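Local coordinates for putative GH105 family protein (Salmonella enterica subsp. enterica serovar Paratyphi A, PDB 3QWT) that is of unknown function but, as a possible GH105 family member with an alpha/alpha toroid fold, probably removes unsaturated uronic acid residues from oligosaccharides, at residues D149-H155 with Q164-T170; A194-F198 with V240-F244. One frame throughout, in Å; residues are numbered along the deposited sequence.

Interaction 1 (D149-H155 with Q164-T170); sequences DHGGMQH and QQMWDDT
Residues 149-155 form an irregular loop, extended from Gly-152 to Gln-154, laid against strand 165-167 between helices of the toroid. The closest CA pair is His-155 with Met-166, at 5.4 Å. Gln-164, with chi1 and chi2 both m, folds its carboxamide back onto Asp-149: Asp-149 N donates to Gln-164 OE1 (3.2 Å), and Gln-164 NE2 to Asp-149 OD1 (2.9 Å). Gln-164 N donates to Gln-154 OE1 (2.9 Å). Gln-165 O accepts His-155 N (3.0 Å), and Gln-165 OE1 takes Trp-167 NE1 (2.7 Å). The selenomethionine Met-166 brings SE to 3.9 Å from Gly-152 CA, where a CB would clash. Trp-167 (chi1 m) and His-155 (chi1 t) form an offset stack, imidazole on six-membered ring, centroids 4.1 Å apart, planes at 10°. A type I turn runs from Trp-167 to Thr-170. Asp-169 OD1 and OD2 are hydrogen-bonded to Trp-236 and His-215. Thr-170 OG1 hydrogen-bonds His-155 ND1 (2.8 Å). A water lies 2.9 Å from Met-153 O, 3.1 Å from Trp-167 N and 2.5 Å from Thr-170 OG1. Strand 165-167 pairs antiparallel with strand 216-218, Met-166 packs on helix 188-205, and Thr-170 starts helix 170-184, which Met-153 touches.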
ATOM      1  N   ASP A 149      21.086  28.965  18.027  1.00 24.66           N
ATOM      2  CA  ASP A 149      21.590  28.768  16.680  1.00 31.02           C
ATOM      3  C   ASP A 149      21.286  27.345  16.232  1.00 32.03           C
ATOM      4  O   ASP A 149      21.315  26.410  17.043  1.00 26.20           O
ATOM      5  CB  ASP A 149      23.121  28.938  16.659  1.00 36.82           C
ATOM      6  CG  ASP A 149      23.571  30.381  16.879  1.00 43.36           C
ATOM      7  OD1 ASP A 149      22.737  31.240  17.248  1.00 46.18           O
ATOM      8  OD2 ASP A 149      24.776  30.647  16.691  1.00 44.87           O
ATOM      9  N   HIS A 150      21.020  27.187  14.940  1.00 26.06           N
ATOM     10  CA  HIS A 150      20.827  25.874  14.339  1.00 28.61           C
ATOM     11  C   HIS A 150      19.661  25.156  14.995  1.00 31.03           C
ATOM     12  O   HIS A 150      19.605  23.932  15.009  1.00 35.05           O
ATOM     13  CB  HIS A 150      22.115  25.048  14.445  1.00 27.42           C
ATOM     14  CG  HIS A 150      23.258  25.633  13.683  1.00 32.63           C
ATOM     15  ND1 HIS A 150      23.242  25.763  12.308  1.00 37.06           N
ATOM     16  CD2 HIS A 150      24.451  26.131  14.094  1.00 36.63           C
ATOM     17  CE1 HIS A 150      24.375  26.315  11.907  1.00 35.37           C
ATOM     18  NE2 HIS A 150      25.131  26.541  12.969  1.00 34.37           N
ATOM     19  N   GLY A 151      18.744  25.939  15.553  1.00 32.73           N
ATOM     20  CA  GLY A 151      17.501  25.411  16.069  1.00 37.59           C
ATOM     21  C   GLY A 151      17.706  24.394  17.164  1.00 39.18           C
ATOM     22  O   GLY A 151      16.873  23.514  17.366  1.00 33.93           O
ATOM     23  N   GLY A 152      18.821  24.510  17.879  1.00 31.32           N
ATOM     24  CA  GLY A 152      19.033  23.676  19.045  1.00 28.34           C
ATOM     25  C   GLY A 152      18.091  24.094  20.154  1.00 32.12           C
ATOM     26  O   GLY A 152      17.789  25.277  20.316  1.00 33.70           O
HETATM   27  N   MSE A 153      17.604  23.127  20.914  1.00 32.24           N
HETATM   28  CA  MSE A 153      16.773  23.450  22.067  1.00 30.40           C
HETATM   29  C   MSE A 153      17.602  24.141  23.150  1.00 33.51           C
HETATM   30  O   MSE A 153      18.644  23.631  23.578  1.00 36.30           O
HETATM   31  CB  MSE A 153      16.112  22.200  22.612  1.00 23.59           C
HETATM   32  CG  MSE A 153      15.026  21.690  21.682  1.00 31.95           C
HETATM   33 SE   MSE A 153      13.950  20.360  22.574  0.74 39.16          SE
HETATM   34  CE  MSE A 153      12.352  20.448  21.459  1.00 25.60           C
ATOM     35  N   GLN A 154      17.156  25.319  23.567  1.00 29.59           N
ATOM     36  CA  GLN A 154      17.901  26.072  24.558  1.00 35.61           C
ATOM     37  C   GLN A 154      17.524  25.560  25.938  1.00 39.21           C
ATOM     38  O   GLN A 154      16.341  25.418  26.244  1.00 39.11           O
ATOM     39  CB  GLN A 154      17.609  27.562  24.428  1.00 37.45           C
ATOM     40  CG  GLN A 154      18.309  28.421  25.463  1.00 35.65           C
ATOM     41  CD  GLN A 154      18.165  29.885  25.148  1.00 40.48           C
ATOM     42  OE1 GLN A 154      18.586  30.355  24.080  1.00 37.84           O
ATOM     43  NE2 GLN A 154      17.547  30.620  26.064  1.00 42.74           N
ATOM     44  N   HIS A 155      18.523  25.246  26.761  1.00 35.96           N
ATOM     45  CA  HIS A 155      18.232  24.725  28.091  1.00 36.33           C
ATOM     46  C   HIS A 155      17.689  25.823  29.007  1.00 43.93           C
ATOM     47  O   HIS A 155      18.353  26.219  29.969  1.00 41.94           O
ATOM     48  CB  HIS A 155      19.458  24.051  28.719  1.00 33.68           C
ATOM     49  CG  HIS A 155      19.138  23.256  29.948  1.00 38.08           C
ATOM     50  ND1 HIS A 155      18.672  21.958  29.893  1.00 41.64           N
ATOM     51  CD2 HIS A 155      19.193  23.579  31.261  1.00 33.47           C
ATOM     52  CE1 HIS A 155      18.473  21.511  31.121  1.00 40.24           C
ATOM     53  NE2 HIS A 155      18.780  22.476  31.970  1.00 36.68           N
ATOM     54  N   GLN A 164      21.449  30.796  24.448  1.00 37.43           N
ATOM     55  CA  GLN A 164      22.380  30.115  23.543  1.00 37.61           C
ATOM     56  C   GLN A 164      23.022  28.827  24.073  1.00 37.95           C
ATOM     57  O   GLN A 164      23.929  28.301  23.438  1.00 31.31           O
ATOM     58  CB  GLN A 164      23.487  31.079  23.104  1.00 35.39           C
ATOM     59  CG  GLN A 164      23.014  32.183  22.184  1.00 36.02           C
ATOM     60  CD  GLN A 164      22.754  31.692  20.772  1.00 41.15           C
ATOM     61  OE1 GLN A 164      22.219  30.603  20.562  1.00 44.36           O
ATOM     62  NE2 GLN A 164      23.145  32.492  19.795  1.00 46.25           N
ATOM     63  N   GLN A 165      22.568  28.323  25.220  1.00 40.24           N
ATOM     64  CA  GLN A 165      23.170  27.120  25.815  1.00 37.21           C
ATOM     65  C   GLN A 165      22.378  25.849  25.521  1.00 38.00           C
ATOM     66  O   GLN A 165      21.128  25.872  25.481  1.00 33.32           O
ATOM     67  CB  GLN A 165      23.288  27.247  27.339  1.00 29.27           C
ATOM     68  CG  GLN A 165      24.161  28.368  27.849  1.00 37.93           C
ATOM     69  CD  GLN A 165      24.211  28.375  29.379  1.00 39.51           C
ATOM     70  OE1 GLN A 165      24.016  27.337  30.012  1.00 42.46           O
ATOM     71  NE2 GLN A 165      24.464  29.538  29.971  1.00 34.48           N
HETATM   72  N   MSE A 166      23.119  24.749  25.343  1.00 36.75           N
HETATM   73  CA  MSE A 166      22.559  23.398  25.219  1.00 35.74           C
HETATM   74  C   MSE A 166      23.187  22.497  26.293  1.00 37.62           C
HETATM   75  O   MSE A 166      24.405  22.512  26.485  1.00 37.72           O
HETATM   76  CB  MSE A 166      22.827  22.826  23.824  1.00 35.83           C
HETATM   77  CG  MSE A 166      22.100  23.554  22.694  1.00 36.71           C
HETATM   78 SE   MSE A 166      22.402  22.864  20.868  0.75 46.79          SE
HETATM   79  CE  MSE A 166      21.547  21.090  20.992  1.00 21.35           C
ATOM     80  N   TRP A 167      22.366  21.730  27.005  1.00 34.87           N
ATOM     81  CA  TRP A 167      22.894  20.847  28.056  1.00 36.39           C
ATOM     82  C   TRP A 167      22.542  19.389  27.802  1.00 35.12           C
ATOM     83  O   TRP A 167      21.521  19.097  27.168  1.00 28.58           O
ATOM     84  CB  TRP A 167      22.316  21.215  29.432  1.00 35.46           C
ATOM     85  CG  TRP A 167      22.578  22.605  29.911  1.00 36.24           C
ATOM     86  CD1 TRP A 167      22.998  23.664  29.174  1.00 37.67           C
ATOM     87  CD2 TRP A 167      22.426  23.081  31.253  1.00 33.53           C
ATOM     88  NE1 TRP A 167      23.114  24.777  29.972  1.00 41.32           N
ATOM     89  CE2 TRP A 167      22.762  24.447  31.251  1.00 35.81           C
ATOM     90  CE3 TRP A 167      22.037  22.483  32.453  1.00 36.26           C
ATOM     91  CZ2 TRP A 167      22.733  25.232  32.412  1.00 41.17           C
ATOM     92  CZ3 TRP A 167      21.996  23.264  33.605  1.00 41.67           C
ATOM     93  CH2 TRP A 167      22.351  24.624  33.574  1.00 39.72           C
ATOM     94  N   ASP A 168      23.352  18.477  28.343  1.00 25.15           N
ATOM     95  CA  ASP A 168      22.976  17.060  28.388  1.00 27.64           C
ATOM     96  C   ASP A 168      21.515  16.861  28.842  1.00 26.27           C
ATOM     97  O   ASP A 168      20.758  16.133  28.221  1.00 33.98           O
ATOM     98  CB  ASP A 168      23.859  16.303  29.377  1.00 22.41           C
ATOM     99  CG  ASP A 168      25.360  16.479  29.104  1.00 34.70           C
ATOM    100  OD1 ASP A 168      25.747  16.998  28.040  1.00 35.50           O
ATOM    101  OD2 ASP A 168      26.160  16.083  29.965  1.00 40.61           O
ATOM    102  N   ASP A 169      21.173  17.496  29.961  1.00 25.81           N
ATOM    103  CA  ASP A 169      19.944  17.253  30.694  1.00 27.22           C
ATOM    104  C   ASP A 169      18.707  17.440  29.789  1.00 32.84           C
ATOM    105  O   ASP A 169      17.666  16.812  29.984  1.00 40.33           O
ATOM    106  CB  ASP A 169      19.871  18.186  31.925  1.00 34.67           C
ATOM    107  CG  ASP A 169      21.152  18.125  32.814  1.00 45.39           C
ATOM    108  OD1 ASP A 169      21.073  17.688  33.990  1.00 40.44           O
ATOM    109  OD2 ASP A 169      22.241  18.518  32.340  1.00 41.98           O
ATOM    110  N   THR A 170      18.826  18.310  28.800  1.00 25.96           N
ATOM    111  CA  THR A 170      17.724  18.551  27.892  1.00 32.30           C
ATOM    112  C   THR A 170      17.263  17.238  27.292  1.00 31.12           C
ATOM    113  O   THR A 170      16.085  17.067  27.061  1.00 24.43           O
ATOM    114  CB  THR A 170      18.120  19.523  26.787  1.00 31.40           C
ATOM    115  OG1 THR A 170      18.525  20.758  27.383  1.00 34.69           O
ATOM    116  CG2 THR A 170      16.964  19.780  25.837  1.00 27.89           C
TER
HETATM  117  O   HOH W   1      19.723  21.644  25.372  1.00 28.67           O

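Interaction 2 (A194-F198 with V240-F244); sequences ATYQF and VIPDF
Two helical segments run nearly antiparallel, with a signed crossing angle of -151°. Their axes are 12.7 Å apart at closest approach, and the gap is filled by large side chains. The nearest CA pairs, Thr-195 with Phe-244 and Phe-198 with Ile-241, are both 9.0 Å apart. Helix 240-244 is kinked at Pro-242. Phe-198 has chi1 at -131°, between wells, and projects across the gap. At its ring edge, Phe-198 CE1 lies 3.5 Å from Val-240 CG1 and Phe-198 CZ 3.3 Å from Ile-241 CG1. The segments belong to helices 188-205 and 231-248 of the alpha/alpha toroid, and helices 170-184 and 255-272 also line this core. Phe-244 (chi1 t) reaches the other way, into the hollow by Ala-194 and Thr-195. Phe-244 CE1 is 4.2 Å from Ala-194 CB, and Phe-244 CZ is 3.7 Å from Thr-195 OG1, which is hydrogen-bonded to Val-191 O. The Phe-198 and Phe-244 rings are nearly parallel (planes at 6°) but slide past each other with little overlap, centroids 4.9 Å apart; Phe-198 CE1 comes 3.5 Å from Phe-244 CD2.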
ATOM      1  N   ALA A 194      12.572  15.559  17.606  1.00 23.05           N
ATOM      2  CA  ALA A 194      13.305  14.893  18.680  1.00 32.15           C
ATOM      3  C   ALA A 194      14.639  14.274  18.193  1.00 24.29           C
ATOM      4  O   ALA A 194      15.678  14.419  18.825  1.00 26.73           O
ATOM      5  CB  ALA A 194      12.413  13.844  19.348  1.00 28.29           C
ATOM      6  N   THR A 195      14.588  13.602  17.055  1.00 29.38           N
ATOM      7  CA  THR A 195      15.769  13.013  16.433  1.00 30.29           C
ATOM      8  C   THR A 195      16.773  14.069  16.053  1.00 30.63           C
ATOM      9  O   THR A 195      17.977  13.910  16.294  1.00 29.22           O
ATOM     10  CB  THR A 195      15.372  12.263  15.171  1.00 29.70           C
ATOM     11  OG1 THR A 195      14.393  11.293  15.536  1.00 30.21           O
ATOM     12  CG2 THR A 195      16.596  11.561  14.531  1.00 15.43           C
ATOM     13  N   TYR A 196      16.283  15.151  15.449  1.00 25.74           N
ATOM     14  CA  TYR A 196      17.174  16.247  15.121  1.00 27.99           C
ATOM     15  C   TYR A 196      17.855  16.781  16.382  1.00 30.71           C
ATOM     16  O   TYR A 196      19.068  16.998  16.397  1.00 22.90           O
ATOM     17  CB  TYR A 196      16.460  17.354  14.368  1.00 22.11           C
ATOM     18  CG  TYR A 196      17.331  18.548  14.102  1.00 26.46           C
ATOM     19  CD1 TYR A 196      18.255  18.538  13.057  1.00 25.72           C
ATOM     20  CD2 TYR A 196      17.258  19.683  14.913  1.00 27.10           C
ATOM     21  CE1 TYR A 196      19.065  19.624  12.803  1.00 26.95           C
ATOM     22  CE2 TYR A 196      18.069  20.796  14.667  1.00 30.10           C
ATOM     23  CZ  TYR A 196      18.975  20.749  13.606  1.00 33.27           C
ATOM     24  OH  TYR A 196      19.788  21.822  13.350  1.00 32.28           O
ATOM     25  N   GLN A 197      17.088  16.965  17.450  1.00 26.39           N
ATOM     26  CA  GLN A 197      17.701  17.462  18.669  1.00 25.04           C
ATOM     27  C   GLN A 197      18.828  16.513  19.139  1.00 32.22           C
ATOM     28  O   GLN A 197      19.890  16.969  19.569  1.00 34.33           O
ATOM     29  CB  GLN A 197      16.659  17.708  19.756  1.00 23.69           C
ATOM     30  CG  GLN A 197      15.771  18.930  19.488  1.00 29.18           C
ATOM     31  CD  GLN A 197      16.589  20.212  19.329  1.00 41.71           C
ATOM     32  OE1 GLN A 197      17.631  20.385  19.981  1.00 36.60           O
ATOM     33  NE2 GLN A 197      16.132  21.107  18.452  1.00 36.65           N
ATOM     34  N   PHE A 198      18.609  15.204  19.023  1.00 22.26           N
ATOM     35  CA  PHE A 198      19.619  14.240  19.431  1.00 29.19           C
ATOM     36  C   PHE A 198      20.912  14.488  18.653  1.00 31.85           C
ATOM     37  O   PHE A 198      21.965  14.686  19.260  1.00 32.35           O
ATOM     38  CB  PHE A 198      19.136  12.826  19.164  1.00 32.93           C
ATOM     39  CG  PHE A 198      19.307  11.908  20.317  1.00 51.85           C
ATOM     40  CD1 PHE A 198      18.235  11.628  21.158  1.00 60.31           C
ATOM     41  CD2 PHE A 198      20.532  11.307  20.563  1.00 60.00           C
ATOM     42  CE1 PHE A 198      18.381  10.767  22.224  1.00 65.67           C
ATOM     43  CE2 PHE A 198      20.689  10.450  21.628  1.00 65.23           C
ATOM     44  CZ  PHE A 198      19.611  10.179  22.465  1.00 68.87           C
ATOM     45  N   VAL A 240      18.701   7.724  28.144  1.00 30.35           N
ATOM     46  CA  VAL A 240      17.828   8.184  27.073  1.00 31.44           C
ATOM     47  C   VAL A 240      18.035   7.433  25.761  1.00 35.47           C
ATOM     48  O   VAL A 240      17.076   7.037  25.094  1.00 29.47           O
ATOM     49  CB  VAL A 240      18.005   9.686  26.816  1.00 33.20           C
ATOM     50  CG1 VAL A 240      17.348  10.070  25.527  1.00 35.98           C
ATOM     51  CG2 VAL A 240      17.408  10.485  27.934  1.00 30.75           C
ATOM     52  N   ILE A 241      19.282   7.238  25.372  1.00 34.29           N
ATOM     53  CA  ILE A 241      19.525   6.583  24.097  1.00 35.63           C
ATOM     54  C   ILE A 241      18.776   5.241  23.992  1.00 35.66           C
ATOM     55  O   ILE A 241      18.144   4.953  22.974  1.00 37.84           O
ATOM     56  CB  ILE A 241      21.022   6.415  23.814  1.00 29.71           C
ATOM     57  CG1 ILE A 241      21.652   7.797  23.604  1.00 35.09           C
ATOM     58  CG2 ILE A 241      21.243   5.536  22.578  1.00 25.67           C
ATOM     59  CD1 ILE A 241      23.156   7.782  23.404  1.00 35.24           C
ATOM     60  N   PRO A 242      18.839   4.424  25.044  1.00 29.49           N
ATOM     61  CA  PRO A 242      18.172   3.130  24.937  1.00 30.25           C
ATOM     62  C   PRO A 242      16.668   3.305  24.923  1.00 29.34           C
ATOM     63  O   PRO A 242      15.982   2.608  24.174  1.00 23.04           O
ATOM     64  CB  PRO A 242      18.617   2.403  26.213  1.00 29.30           C
ATOM     65  CG  PRO A 242      19.915   3.030  26.547  1.00 29.98           C
ATOM     66  CD  PRO A 242      19.736   4.481  26.208  1.00 32.96           C
ATOM     67  N   ASP A 243      16.157   4.234  25.726  1.00 27.75           N
ATOM     68  CA  ASP A 243      14.713   4.445  25.743  1.00 31.47           C
ATOM     69  C   ASP A 243      14.227   5.056  24.442  1.00 31.75           C
ATOM     70  O   ASP A 243      13.172   4.693  23.926  1.00 28.31           O
ATOM     71  CB  ASP A 243      14.298   5.281  26.954  1.00 36.63           C
ATOM     72  CG  ASP A 243      14.315   4.470  28.245  1.00 36.80           C
ATOM     73  OD1 ASP A 243      14.836   3.332  28.246  1.00 36.69           O
ATOM     74  OD2 ASP A 243      13.811   4.971  29.252  1.00 37.06           O
ATOM     75  N   PHE A 244      15.021   5.971  23.903  1.00 30.50           N
ATOM     76  CA  PHE A 244      14.701   6.607  22.641  1.00 33.96           C
ATOM     77  C   PHE A 244      14.716   5.557  21.515  1.00 34.41           C
ATOM     78  O   PHE A 244      13.791   5.486  20.698  1.00 30.68           O
ATOM     79  CB  PHE A 244      15.689   7.744  22.384  1.00 36.13           C
ATOM     80  CG  PHE A 244      15.350   8.597  21.201  1.00 32.38           C
ATOM     81  CD1 PHE A 244      14.100   9.147  21.066  1.00 33.72           C
ATOM     82  CD2 PHE A 244      16.296   8.849  20.225  1.00 27.57           C
ATOM     83  CE1 PHE A 244      13.796   9.925  19.983  1.00 33.05           C
ATOM     84  CE2 PHE A 244      16.000   9.620  19.147  1.00 29.29           C
ATOM     85  CZ  PHE A 244      14.741  10.165  19.022  1.00 31.24           C
TER

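Helix 188-205 joins the two contacts, whose centres are 14 Å apart. Ala-194, Thr-195 and Phe-198, on one side of the helix, serve interaction 2. Tyr-196 and Gln-197 instead hold the loop of interaction 1. Tyr-196 OH is 2.7 Å from His-150 O, and Gln-197 NE2 is 2.7 Å from Gly-151 O; both are probable hydrogen bonds. Gln-197 OE1 also accepts Met-153 N. A second tie is Asp-169, hydrogen-bonded to Trp-236 on helix 231-248, the helix that carries 240-244. In interaction 1, His-155 NE2 is hydrogen-bonded to a glycerol, probably from the crystallisation liquor, which may mark a pocket. A second subunit approaches both: its Gln-262 packs on His-150 and Tyr-196.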